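PDB 5IXP: extracellular solute-binding protein family 1 from Kribbella flavida, which probably binds a solute, perhaps a sugar, outside the cell membrane and delivers it to an ABC transporter for import. Local coordinates for residues P142-Y147 and E172-Q177; R199-I204 and A379-A384; A236-L241 and G268-S273. All blocks are in the same frame, centred on the assembly; numbering follows the deposited sequence.

Contact 1: P142-Y147 and E172-Q177; sequences PDWTSY and EAMRNQ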
ATOM      1  N   PRO A 142      20.449   1.358  -1.170  1.00 20.49           N
ATOM      2  CA  PRO A 142      20.072   2.161   0.007  1.00 22.90           C
ATOM      3  C   PRO A 142      19.183   3.347  -0.346  1.00 22.82           C
ATOM      4  O   PRO A 142      18.349   3.754   0.475  1.00 20.35           O
ATOM      5  CB  PRO A 142      21.427   2.604   0.578  1.00 22.20           C
ATOM      6  CG  PRO A 142      22.324   2.649  -0.595  1.00 21.60           C
ATOM      7  CD  PRO A 142      21.891   1.471  -1.459  1.00 20.99           C
ATOM      8  N   ASP A 143      19.307   3.880  -1.558  1.00 19.66           N
ATOM      9  CA  ASP A 143      18.552   5.050  -1.975  1.00 20.61           C
ATOM     10  C   ASP A 143      18.211   4.911  -3.453  1.00 18.65           C
ATOM     11  O   ASP A 143      18.716   4.024  -4.148  1.00 15.73           O
ATOM     12  CB  ASP A 143      19.330   6.338  -1.704  1.00 22.52           C
ATOM     13  CG  ASP A 143      20.749   6.276  -2.209  1.00 27.09           C
ATOM     14  OD1 ASP A 143      20.964   5.930  -3.380  1.00 25.26           O
ATOM     15  OD2 ASP A 143      21.666   6.576  -1.427  1.00 35.77           O
ATOM     16  N   TRP A 144      17.350   5.809  -3.936  1.00 15.39           N
ATOM     17  CA  TRP A 144      16.864   5.670  -5.305  1.00 16.69           C
ATOM     18  C   TRP A 144      17.970   5.934  -6.317  1.00 16.84           C
ATOM     19  O   TRP A 144      18.026   5.286  -7.368  1.00 16.94           O
ATOM     20  CB  TRP A 144      15.659   6.589  -5.532  1.00 17.53           C
ATOM     21  CG  TRP A 144      14.477   6.088  -4.762  1.00 18.13           C
ATOM     22  CD1 TRP A 144      13.970   6.592  -3.591  1.00 17.62           C
ATOM     23  CD2 TRP A 144      13.695   4.933  -5.075  1.00 17.54           C
ATOM     24  NE1 TRP A 144      12.906   5.828  -3.172  1.00 15.82           N
ATOM     25  CE2 TRP A 144      12.719   4.800  -4.061  1.00 15.91           C
ATOM     26  CE3 TRP A 144      13.726   3.994  -6.115  1.00 16.36           C
ATOM     27  CZ2 TRP A 144      11.772   3.766  -4.064  1.00 15.36           C
ATOM     28  CZ3 TRP A 144      12.795   2.968  -6.118  1.00 16.07           C
ATOM     29  CH2 TRP A 144      11.825   2.862  -5.103  1.00 15.49           C
ATOM     30  N   THR A 145      18.873   6.862  -6.013  1.00 18.40           N
ATOM     31  CA  THR A 145      19.995   7.105  -6.917  1.00 19.42           C
ATOM     32  C   THR A 145      20.804   5.826  -7.127  1.00 17.78           C
ATOM     33  O   THR A 145      21.141   5.468  -8.261  1.00 18.55           O
ATOM     34  CB  THR A 145      20.864   8.231  -6.366  1.00 24.41           C
ATOM     35  OG1 THR A 145      20.091   9.436  -6.315  1.00 26.16           O
ATOM     36  CG2 THR A 145      22.070   8.461  -7.264  1.00 23.47           C
ATOM     37  N   SER A 146      21.088   5.103  -6.041  1.00 18.48           N
ATOM     38  CA  SER A 146      21.807   3.833  -6.156  1.00 17.36           C
ATOM     39  C   SER A 146      20.979   2.779  -6.886  1.00 17.91           C
ATOM     40  O   SER A 146      21.524   1.965  -7.642  1.00 18.31           O
ATOM     41  CB  SER A 146      22.200   3.331  -4.768  1.00 19.01           C
ATOM     42  OG  SER A 146      23.044   4.264  -4.115  1.00 22.70           O
ATOM     43  N   TYR A 147      19.664   2.763  -6.651  1.00 16.08           N
ATOM     44  CA  TYR A 147      18.790   1.836  -7.367  1.00 15.99           C
ATOM     45  C   TYR A 147      18.866   2.056  -8.879  1.00 16.24           C
ATOM     46  O   TYR A 147      19.025   1.102  -9.653  1.00 15.86           O
ATOM     47  CB  TYR A 147      17.358   1.999  -6.848  1.00 12.77           C
ATOM     48  CG  TYR A 147      16.308   1.184  -7.561  1.00 11.87           C
ATOM     49  CD1 TYR A 147      16.128  -0.170  -7.271  1.00 14.10           C
ATOM     50  CD2 TYR A 147      15.480   1.774  -8.503  1.00 13.83           C
ATOM     51  CE1 TYR A 147      15.138  -0.921  -7.916  1.00 15.24           C
ATOM     52  CE2 TYR A 147      14.494   1.045  -9.150  1.00 14.38           C
ATOM     53  CZ  TYR A 147      14.330  -0.297  -8.855  1.00 14.53           C
ATOM     54  OH  TYR A 147      13.352  -0.996  -9.500  1.00 14.75           O
ATOM     55  N   GLU A 172       5.004   5.852  -7.697  1.00 17.11           N
ATOM     56  CA  GLU A 172       4.244   5.591  -6.478  1.00 17.69           C
ATOM     57  C   GLU A 172       5.181   5.305  -5.314  1.00 19.54           C
ATOM     58  O   GLU A 172       4.993   5.830  -4.208  1.00 22.44           O
ATOM     59  CB  GLU A 172       3.288   4.419  -6.690  1.00 17.97           C
ATOM     60  CG  GLU A 172       2.185   4.700  -7.703  1.00 19.55           C
ATOM     61  CD  GLU A 172       1.170   5.708  -7.166  1.00 29.82           C
ATOM     62  OE1 GLU A 172       0.255   5.306  -6.409  1.00 36.72           O
ATOM     63  OE2 GLU A 172       1.308   6.909  -7.465  1.00 28.56           O
ATOM     64  N   ALA A 173       6.212   4.496  -5.556  1.00 17.12           N
ATOM     65  CA  ALA A 173       7.136   4.130  -4.487  1.00 18.69           C
ATOM     66  C   ALA A 173       7.887   5.348  -3.967  1.00 16.60           C
ATOM     67  O   ALA A 173       7.996   5.543  -2.750  1.00 18.71           O
ATOM     68  CB  ALA A 173       8.109   3.060  -4.978  1.00 17.67           C
HETATM   69  N   MSE A 174       8.378   6.198  -4.863  1.00 14.66           N
HETATM   70  CA  MSE A 174       9.157   7.356  -4.444  1.00 16.39           C
HETATM   71  C   MSE A 174       8.302   8.477  -3.873  1.00 18.22           C
HETATM   72  O   MSE A 174       8.651   9.068  -2.850  1.00 20.08           O
HETATM   73  CB  MSE A 174       9.973   7.901  -5.617  1.00 15.17           C
HETATM   74  CG  MSE A 174      10.957   6.893  -6.168  1.00 19.08           C
HETATM   75 SE   MSE A 174      11.944   7.723  -7.627  0.84 28.72          SE
HETATM   76  CE  MSE A 174      12.827   9.123  -6.570  1.00 27.98           C
ATOM     77  N   ARG A 175       7.191   8.791  -4.545  1.00 17.45           N
ATOM     78  CA  ARG A 175       6.401   9.944  -4.124  1.00 21.12           C
ATOM     79  C   ARG A 175       5.886   9.778  -2.706  1.00 22.49           C
ATOM     80  O   ARG A 175       5.816  10.748  -1.941  1.00 21.77           O
ATOM     81  CB  ARG A 175       5.221  10.174  -5.059  1.00 17.50           C
ATOM     82  CG  ARG A 175       4.633  11.563  -4.847  1.00 21.03           C
ATOM     83  CD  ARG A 175       3.248  11.673  -5.394  1.00 25.77           C
ATOM     84  NE  ARG A 175       2.257  10.992  -4.565  1.00 30.55           N
ATOM     85  CZ  ARG A 175       1.791   9.773  -4.808  1.00 31.14           C
ATOM     86  NH1 ARG A 175       2.243   9.084  -5.846  1.00 31.70           N
ATOM     87  NH2 ARG A 175       0.870   9.242  -4.018  1.00 33.94           N
ATOM     88  N   ASN A 176       5.503   8.559  -2.340  1.00 21.80           N
ATOM     89  CA  ASN A 176       4.907   8.366  -1.028  1.00 21.67           C
ATOM     90  C   ASN A 176       5.913   8.487   0.105  1.00 23.22           C
ATOM     91  O   ASN A 176       5.495   8.549   1.265  1.00 23.28           O
ATOM     92  CB  ASN A 176       4.196   7.018  -0.976  1.00 25.75           C
ATOM     93  CG  ASN A 176       2.845   7.077  -1.631  1.00 32.94           C
ATOM     94  OD1 ASN A 176       1.943   7.743  -1.131  1.00 38.32           O
ATOM     95  ND2 ASN A 176       2.700   6.414  -2.766  1.00 36.98           N
ATOM     96  N   GLN A 177       7.210   8.543  -0.199  1.00 26.34           N
ATOM     97  CA  GLN A 177       8.226   8.771   0.819  1.00 24.80           C
ATOM     98  C   GLN A 177       8.480  10.238   1.111  1.00 26.53           C
ATOM     99  O   GLN A 177       9.073  10.548   2.150  1.00 27.43           O
ATOM    100  CB  GLN A 177       9.559   8.160   0.402  1.00 24.19           C
ATOM    101  CG  GLN A 177       9.562   6.670   0.321  1.00 23.51           C
ATOM    102  CD  GLN A 177      10.923   6.157  -0.083  1.00 20.08           C
ATOM    103  OE1 GLN A 177      11.614   6.784  -0.884  1.00 21.43           O
ATOM    104  NE2 GLN A 177      11.328   5.037   0.483  1.00 20.51           N
TER
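Trp144 lays one face of its indole tightly against Met174, a selenomethionine. CG of Met174 sits 3.5 Å from the centroid of the five-membered ring of Trp144, nearly on its normal, a CH-pi contact. SE stays over the same face as a Met-aromatic contact, and the bend at chi3 (64°) brings CE back to CB of Trp144. A long, flexible, polarisable side chain suits this place because it can follow a flat ring. The far rim of the indole, CH2, meets the small methyl CB of Ala173 at 3.7 Å. The looser, partly exposed side is polar. There Gln177 reaches in with an extended chain, and its OE1 takes the N-H of Trp144 NE1 at 2.8 Å, nearly straight at 163°. OE1 lies in the indole plane, whereas the donor stands above the plane of the amide, which is turned 69° from the ring. The bond satisfies the one polar atom of a buried indole. NE2 of Gln177 is held in turn by the carbonyls of Pro264 and Gly267. Asp143 caps helix 144-157 by accepting from Ser146 N; the first turn of this helix packs on helix 167-175, with helix 195-209 touching Met174 from beyond.

Contact 2: R199-I204 and A379-A384; sequences RTWDQI and AAWKQA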
ATOM      1  N   ARG A 199      11.903  16.999  -8.896  1.00 19.76           N
ATOM      2  CA  ARG A 199      13.147  16.238  -8.921  1.00 22.26           C
ATOM      3  C   ARG A 199      12.875  14.741  -8.999  1.00 19.99           C
ATOM      4  O   ARG A 199      13.601  14.007  -9.686  1.00 20.44           O
ATOM      5  CB  ARG A 199      14.014  16.583  -7.710  1.00 26.84           C
ATOM      6  CG  ARG A 199      14.852  17.825  -7.961  1.00 35.19           C
ATOM      7  CD  ARG A 199      15.957  18.011  -6.948  1.00 40.57           C
ATOM      8  NE  ARG A 199      16.599  19.306  -7.122  1.00 45.84           N
ATOM      9  CZ  ARG A 199      17.733  19.657  -6.527  1.00 48.80           C
ATOM     10  NH1 ARG A 199      18.350  18.800  -5.722  1.00 50.80           N
ATOM     11  NH2 ARG A 199      18.252  20.861  -6.739  1.00 47.36           N
ATOM     12  N   THR A 200      11.842  14.273  -8.291  0.78 17.19           N
ATOM     13  CA  THR A 200      11.409  12.884  -8.400  0.78 18.07           C
ATOM     14  C   THR A 200      11.006  12.553  -9.829  0.78 19.83           C
ATOM     15  O   THR A 200      11.433  11.540 -10.396  0.78 18.68           O
ATOM     16  CB  THR A 200      10.240  12.640  -7.444  0.78 19.20           C
ATOM     17  OG1 THR A 200      10.660  12.903  -6.102  0.78 21.28           O
ATOM     18  CG2 THR A 200       9.732  11.210  -7.552  0.78 19.68           C
ATOM     19  N   TRP A 201      10.157  13.400 -10.414  1.00 16.53           N
ATOM     20  CA  TRP A 201       9.779  13.261 -11.818  1.00 17.01           C
ATOM     21  C   TRP A 201      11.015  13.181 -12.712  1.00 17.76           C
ATOM     22  O   TRP A 201      11.147  12.263 -13.534  1.00 16.21           O
ATOM     23  CB  TRP A 201       8.892  14.450 -12.209  1.00 14.79           C
ATOM     24  CG  TRP A 201       8.539  14.576 -13.675  1.00 13.70           C
ATOM     25  CD1 TRP A 201       9.297  15.157 -14.662  1.00 16.87           C
ATOM     26  CD2 TRP A 201       7.315  14.169 -14.301  1.00 17.34           C
ATOM     27  NE1 TRP A 201       8.627  15.111 -15.865  1.00 16.93           N
ATOM     28  CE2 TRP A 201       7.408  14.515 -15.671  1.00 18.94           C
ATOM     29  CE3 TRP A 201       6.148  13.544 -13.839  1.00 16.75           C
ATOM     30  CZ2 TRP A 201       6.376  14.251 -16.586  1.00 18.01           C
ATOM     31  CZ3 TRP A 201       5.127  13.275 -14.747  1.00 18.92           C
ATOM     32  CH2 TRP A 201       5.249  13.626 -16.106  1.00 18.44           C
ATOM     33  N   ASP A 202      11.943  14.128 -12.551  1.00 15.66           N
ATOM     34  CA  ASP A 202      13.114  14.161 -13.425  1.00 20.32           C
ATOM     35  C   ASP A 202      13.923  12.877 -13.322  1.00 19.13           C
ATOM     36  O   ASP A 202      14.410  12.358 -14.335  1.00 19.36           O
ATOM     37  CB  ASP A 202      13.999  15.363 -13.099  1.00 22.08           C
ATOM     38  CG  ASP A 202      13.399  16.668 -13.569  1.00 25.33           C
ATOM     39  OD1 ASP A 202      12.491  16.637 -14.420  1.00 26.41           O
ATOM     40  OD2 ASP A 202      13.841  17.726 -13.096  1.00 28.37           O
ATOM     41  N   GLN A 203      14.080  12.349 -12.105  1.00 16.65           N
ATOM     42  CA  GLN A 203      14.909  11.161 -11.924  1.00 17.29           C
ATOM     43  C   GLN A 203      14.269   9.929 -12.561  1.00 17.96           C
ATOM     44  O   GLN A 203      14.970   9.097 -13.153  1.00 17.26           O
ATOM     45  CB  GLN A 203      15.176  10.941 -10.434  1.00 22.23           C
ATOM     46  CG  GLN A 203      16.221   9.893 -10.133  1.00 26.28           C
ATOM     47  CD  GLN A 203      16.674   9.934  -8.676  1.00 29.05           C
ATOM     48  OE1 GLN A 203      15.937  10.384  -7.799  1.00 28.98           O
ATOM     49  NE2 GLN A 203      17.898   9.479  -8.418  1.00 29.25           N
ATOM     50  N   ILE A 204      12.945   9.786 -12.449  1.00 17.09           N
ATOM     51  CA  ILE A 204      12.283   8.656 -13.091  1.00 17.58           C
ATOM     52  C   ILE A 204      12.281   8.822 -14.602  1.00 16.84           C
ATOM     53  O   ILE A 204      12.486   7.853 -15.343  1.00 16.22           O
ATOM     54  CB  ILE A 204      10.856   8.485 -12.548  1.00 17.09           C
ATOM     55  CG1 ILE A 204      10.923   8.231 -11.054  1.00 18.20           C
ATOM     56  CG2 ILE A 204      10.138   7.327 -13.252  1.00 17.81           C
ATOM     57  CD1 ILE A 204       9.559   8.193 -10.413  1.00 22.52           C
ATOM     58  N   ALA A 379       6.369  18.607 -21.849  1.00 19.81           N
ATOM     59  CA  ALA A 379       4.956  18.819 -22.166  1.00 18.01           C
ATOM     60  C   ALA A 379       4.053  18.067 -21.196  1.00 19.92           C
ATOM     61  O   ALA A 379       3.001  18.574 -20.787  1.00 20.93           O
ATOM     62  CB  ALA A 379       4.659  18.392 -23.604  1.00 20.76           C
ATOM     63  N   ALA A 380       4.448  16.854 -20.815  1.00 17.65           N
ATOM     64  CA  ALA A 380       3.636  16.090 -19.872  1.00 18.79           C
ATOM     65  C   ALA A 380       3.623  16.745 -18.496  1.00 18.42           C
ATOM     66  O   ALA A 380       2.589  16.752 -17.812  1.00 17.04           O
ATOM     67  CB  ALA A 380       4.155  14.657 -19.785  1.00 19.11           C
ATOM     68  N   TRP A 381       4.768  17.274 -18.062  1.00 15.71           N
ATOM     69  CA  TRP A 381       4.819  17.913 -16.756  1.00 18.01           C
ATOM     70  C   TRP A 381       3.948  19.160 -16.730  1.00 19.01           C
ATOM     71  O   TRP A 381       3.215  19.384 -15.759  1.00 19.18           O
ATOM     72  CB  TRP A 381       6.267  18.243 -16.383  1.00 21.19           C
ATOM     73  CG  TRP A 381       6.384  19.035 -15.114  1.00 21.33           C
ATOM     74  CD1 TRP A 381       6.588  20.380 -15.000  1.00 24.35           C
ATOM     75  CD2 TRP A 381       6.302  18.526 -13.778  1.00 19.84           C
ATOM     76  NE1 TRP A 381       6.638  20.740 -13.671  1.00 23.73           N
ATOM     77  CE2 TRP A 381       6.465  19.619 -12.902  1.00 23.02           C
ATOM     78  CE3 TRP A 381       6.112  17.249 -13.238  1.00 20.58           C
ATOM     79  CZ2 TRP A 381       6.435  19.478 -11.515  1.00 20.66           C
ATOM     80  CZ3 TRP A 381       6.090  17.109 -11.859  1.00 20.09           C
ATOM     81  CH2 TRP A 381       6.246  18.220 -11.013  1.00 19.93           C
ATOM     82  N   LYS A 382       3.997  19.976 -17.794  1.00 19.79           N
ATOM     83  CA  LYS A 382       3.134  21.149 -17.840  1.00 23.15           C
ATOM     84  C   LYS A 382       1.668  20.740 -17.841  1.00 20.71           C
ATOM     85  O   LYS A 382       0.847  21.358 -17.155  1.00 23.29           O
ATOM     86  CB  LYS A 382       3.451  22.009 -19.065  1.00 24.08           C
ATOM     87  CG  LYS A 382       4.852  22.574 -19.081  1.00 31.86           C
ATOM     88  CD  LYS A 382       5.068  23.432 -20.335  1.00 35.85           C
ATOM     89  CE  LYS A 382       6.462  24.038 -20.380  1.00 43.99           C
ATOM     90  NZ  LYS A 382       6.682  25.023 -19.279  1.00 47.98           N
ATOM     91  N   GLN A 383       1.322  19.692 -18.594  1.00 17.86           N
ATOM     92  CA  GLN A 383      -0.069  19.250 -18.618  1.00 18.64           C
ATOM     93  C   GLN A 383      -0.504  18.739 -17.252  1.00 20.20           C
ATOM     94  O   GLN A 383      -1.618  19.034 -16.804  1.00 21.27           O
ATOM     95  CB  GLN A 383      -0.287  18.170 -19.681  1.00 17.39           C
ATOM     96  CG  GLN A 383      -1.710  17.620 -19.678  1.00 18.87           C
ATOM     97  CD  GLN A 383      -2.000  16.716 -20.858  1.00 21.02           C
ATOM     98  OE1 GLN A 383      -1.169  16.563 -21.750  1.00 20.63           O
ATOM     99  NE2 GLN A 383      -3.192  16.115 -20.871  1.00 20.75           N
ATOM    100  N   ALA A 384       0.361  17.977 -16.570  1.00 18.69           N
ATOM    101  CA  ALA A 384       0.017  17.508 -15.230  1.00 20.27           C
ATOM    102  C   ALA A 384      -0.237  18.682 -14.290  1.00 22.02           C
ATOM    103  O   ALA A 384      -1.209  18.673 -13.526  1.00 20.80           O
ATOM    104  CB  ALA A 384       1.121  16.600 -14.679  1.00 20.38           C
TER
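Trp201 buries more of its surface here than any other residue of the two segments, and Trp381 comes next. The six-membered ring of Trp381 turns its edge to the face of Trp201: CE3 of Trp381 stands 3.5 Å from CD2 of Trp201, toward the rim of the indole. The planes meet at 58°, an inclined edge-to-face pair in which the CE3 C-H of Trp381 is directed roughly at the pi cloud of Trp201. With CG opposite the backbone N (chi1 173°), the indole of Trp201 reaches across to helix 377-392, where CZ2 lies 3.7 Å from the backbone N of Trp381. Both segments are helical, and the contact joins helix 195-209 to the C-terminal helix among the outer helices of one lobe of this periplasmic-binding-protein fold, on the far side of helix 167-175 from the central strands. Ala380 is the third participant. Its CB meets the edge of the Trp201 ring at CZ2, 3.9 Å away, and a methyl is small enough to let the broad indole approach the helix backbone. NE1 of the buried Trp201 is satisfied by a hydrogen bond with Ser377 OG. Ala366 and Leu367 of helix 356-371 also pack on Trp201, while the partly exposed Trp381 has a cation-pi partner in Lys198.

Contact 3: A236-L241 and G268-S273; sequences ACPGWL and GNWGGS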
ATOM      1  N   ALA A 236       9.349  -2.876  -6.816  1.00 18.51           N
ATOM      2  CA  ALA A 236       9.008  -2.476  -5.460  1.00 16.89           C
ATOM      3  C   ALA A 236       7.848  -3.347  -5.005  1.00 16.58           C
ATOM      4  O   ALA A 236       6.833  -3.460  -5.700  1.00 20.37           O
ATOM      5  CB  ALA A 236       8.641  -0.994  -5.400  1.00 17.88           C
ATOM      6  N   CYS A 237       7.998  -3.972  -3.845  1.00 17.90           N
ATOM      7  CA  CYS A 237       7.303  -5.221  -3.558  1.00 19.54           C
ATOM      8  C   CYS A 237       6.710  -5.246  -2.153  1.00 13.51           C
ATOM      9  O   CYS A 237       7.391  -5.628  -1.199  1.00 16.56           O
ATOM     10  CB  CYS A 237       8.292  -6.375  -3.731  1.00 28.42           C
ATOM     11  SG  CYS A 237       7.683  -8.027  -3.782  1.00 37.34           S
ATOM     12  N   PRO A 238       5.434  -4.871  -1.989  1.00 18.22           N
ATOM     13  CA  PRO A 238       4.768  -5.154  -0.711  1.00 17.20           C
ATOM     14  C   PRO A 238       4.651  -6.654  -0.505  1.00 17.46           C
ATOM     15  O   PRO A 238       4.596  -7.428  -1.462  1.00 17.13           O
ATOM     16  CB  PRO A 238       3.387  -4.501  -0.865  1.00 17.64           C
ATOM     17  CG  PRO A 238       3.138  -4.536  -2.356  1.00 19.11           C
ATOM     18  CD  PRO A 238       4.501  -4.293  -2.978  1.00 17.32           C
ATOM     19  N   GLY A 239       4.607  -7.057   0.767  1.00 18.01           N
ATOM     20  CA  GLY A 239       4.484  -8.472   1.086  1.00 16.48           C
ATOM     21  C   GLY A 239       3.384  -9.174   0.311  1.00 18.99           C
ATOM     22  O   GLY A 239       3.575 -10.287  -0.182  1.00 20.03           O
ATOM     23  N   TRP A 240       2.218  -8.529   0.175  1.00 19.00           N
ATOM     24  CA  TRP A 240       1.086  -9.190  -0.469  1.00 18.08           C
ATOM     25  C   TRP A 240       1.286  -9.384  -1.969  1.00 19.66           C
ATOM     26  O   TRP A 240       0.534 -10.149  -2.583  1.00 21.83           O
ATOM     27  CB  TRP A 240      -0.218  -8.411  -0.218  1.00 17.56           C
ATOM     28  CG  TRP A 240      -0.205  -6.951  -0.654  1.00 16.48           C
ATOM     29  CD1 TRP A 240       0.012  -5.859   0.142  1.00 17.54           C
ATOM     30  CD2 TRP A 240      -0.440  -6.443  -1.971  1.00 18.31           C
ATOM     31  NE1 TRP A 240      -0.067  -4.700  -0.600  1.00 16.66           N
ATOM     32  CE2 TRP A 240      -0.344  -5.031  -1.900  1.00 20.00           C
ATOM     33  CE3 TRP A 240      -0.719  -7.038  -3.205  1.00 17.82           C
ATOM     34  CZ2 TRP A 240      -0.508  -4.211  -3.021  1.00 19.52           C
ATOM     35  CZ3 TRP A 240      -0.883  -6.217  -4.317  1.00 22.36           C
ATOM     36  CH2 TRP A 240      -0.779  -4.820  -4.213  1.00 21.86           C
ATOM     37  N   LEU A 241       2.263  -8.713  -2.577  1.00 17.74           N
ATOM     38  CA  LEU A 241       2.482  -8.876  -4.010  1.00 19.96           C
ATOM     39  C   LEU A 241       3.234 -10.161  -4.349  1.00 20.14           C
ATOM     40  O   LEU A 241       3.170 -10.609  -5.501  1.00 20.96           O
ATOM     41  CB  LEU A 241       3.234  -7.659  -4.564  1.00 18.14           C
ATOM     42  CG  LEU A 241       3.325  -7.521  -6.087  1.00 21.97           C
ATOM     43  CD1 LEU A 241       1.945  -7.289  -6.689  1.00 25.10           C
ATOM     44  CD2 LEU A 241       4.281  -6.403  -6.468  1.00 24.24           C
ATOM     45  N   GLY A 268       8.942   1.666   2.754  1.00 15.93           N
ATOM     46  CA  GLY A 268       7.766   2.030   1.984  1.00 15.82           C
ATOM     47  C   GLY A 268       6.595   1.138   2.333  1.00 15.86           C
ATOM     48  O   GLY A 268       6.768  -0.019   2.733  1.00 14.73           O
ATOM     49  N   ASN A 269       5.396   1.679   2.183  1.00 14.44           N
ATOM     50  CA  ASN A 269       4.184   0.891   2.359  1.00 12.88           C
ATOM     51  C   ASN A 269       3.277   1.068   1.157  1.00 13.64           C
ATOM     52  O   ASN A 269       3.111   2.184   0.653  1.00 16.95           O
ATOM     53  CB  ASN A 269       3.411   1.276   3.603  1.00 12.91           C
ATOM     54  CG  ASN A 269       2.119   0.486   3.729  1.00 14.01           C
ATOM     55  OD1 ASN A 269       2.138  -0.712   4.037  1.00 14.25           O
ATOM     56  ND2 ASN A 269       0.995   1.138   3.441  1.00 14.01           N
ATOM     57  N   TRP A 270       2.677  -0.035   0.718  1.00 11.70           N
ATOM     58  CA  TRP A 270       1.662  -0.017  -0.329  1.00 12.39           C
ATOM     59  C   TRP A 270       0.470  -0.831   0.161  1.00 15.53           C
ATOM     60  O   TRP A 270       0.534  -2.062   0.201  1.00 16.38           O
ATOM     61  CB  TRP A 270       2.226  -0.578  -1.640  1.00 16.21           C
ATOM     62  CG  TRP A 270       1.259  -0.707  -2.792  1.00 18.81           C
ATOM     63  CD1 TRP A 270      -0.065  -0.365  -2.817  1.00 19.63           C
ATOM     64  CD2 TRP A 270       1.562  -1.227  -4.095  1.00 18.78           C
ATOM     65  NE1 TRP A 270      -0.602  -0.645  -4.058  1.00 19.36           N
ATOM     66  CE2 TRP A 270       0.376  -1.174  -4.858  1.00 18.75           C
ATOM     67  CE3 TRP A 270       2.724  -1.727  -4.691  1.00 18.18           C
ATOM     68  CZ2 TRP A 270       0.316  -1.611  -6.182  1.00 19.10           C
ATOM     69  CZ3 TRP A 270       2.663  -2.168  -6.010  1.00 19.72           C
ATOM     70  CH2 TRP A 270       1.468  -2.099  -6.740  1.00 20.90           C
ATOM     71  N   GLY A 271      -0.613  -0.149   0.530  1.00 14.16           N
ATOM     72  CA  GLY A 271      -1.883  -0.808   0.798  1.00 15.56           C
ATOM     73  C   GLY A 271      -2.160  -1.000   2.275  1.00 16.44           C
ATOM     74  O   GLY A 271      -1.487  -0.458   3.157  1.00 16.23           O
ATOM     75  N   GLY A 272      -3.180  -1.810   2.541  1.00 13.69           N
ATOM     76  CA  GLY A 272      -3.670  -2.017   3.887  1.00 12.20           C
ATOM     77  C   GLY A 272      -4.922  -1.195   4.152  1.00 12.88           C
ATOM     78  O   GLY A 272      -5.237  -0.232   3.446  1.00 13.15           O
ATOM     79  N   SER A 273      -5.661  -1.581   5.188  1.00 11.71           N
ATOM     80  CA  SER A 273      -6.989  -1.016   5.383  1.00 11.19           C
ATOM     81  C   SER A 273      -7.203  -0.633   6.844  1.00 12.21           C
ATOM     82  O   SER A 273      -6.301  -0.731   7.681  1.00 12.12           O
ATOM     83  CB  SER A 273      -8.077  -1.994   4.915  1.00 12.58           C
ATOM     84  OG  SER A 273      -7.956  -2.253   3.526  1.00 14.65           O
TER
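Trp240 stands edge-on to the face of Trp270, and the Trp270 side chain can be followed outward atom by atom. Its CB, just before the indole, lies 4.1 Å from CG of Pro238. CG, CD1 and NE1 come next, each near CZ2 of Trp240, and CE2 lies 3.7 Å from the same atom. CZ2 of Trp270 meets CH2 of Trp240. On the other branch, CE3 rests against CD of Pro238 at 3.6 Å, and CZ3 lies 4.1 Å from the same CD. The two indoles stand at 76°, a T-shaped pair. NE1 of Trp240 gives a nearly straight hydrogen bond (170°) to the backbone O of Trp270, 2.8 Å away in the plane of the donor ring. CG of Trp240 lies between backbone N and carbonyl carbon (chi1 56°), which folds the ring back over CG of Pro238. A serine in place of Trp270 removes the ring that Trp240 and Pro238 pack on, and the Trp240 indole, left with its backbone bond, would probably be freer to shift. A CB on Gly271 would press on the carbonyl O of Trp270 and lie tight against NE1 of Trp240. Proteins of this fold bind solute in a cleft between lobes, sugar binders often with aromatic side chains, and these tryptophans are consistent with that; a formic acid about 6 Å from the Trp240 side chain, probably from the crystallisation liquor, merely suggests a pocket.

Contact 1 lies between the other two and touches both. Toward contact 2, Met174 packs on helix 195-209, with its SE 3.6 Å from CG1 of Ile204, and Thr145 OG1 lies 3.0 Å from Gln203 NE2, a probable hydrogen bond. Toward contact 3 the link is slighter: CB of Ala173 is 4.1 Å from CB of Ala236. Contacts 2 and 3 do not meet, their nearest atoms being about 11 Å apart and their centres about 25 Å. The series thus runs from the C-terminal helix inward to the central strands. The centre of contact 3 is about 4 Å from that of the chain; besides Trp240, near the probably adventitious formic acid, it holds Cys237, which is disulfide-bonded to Cys119.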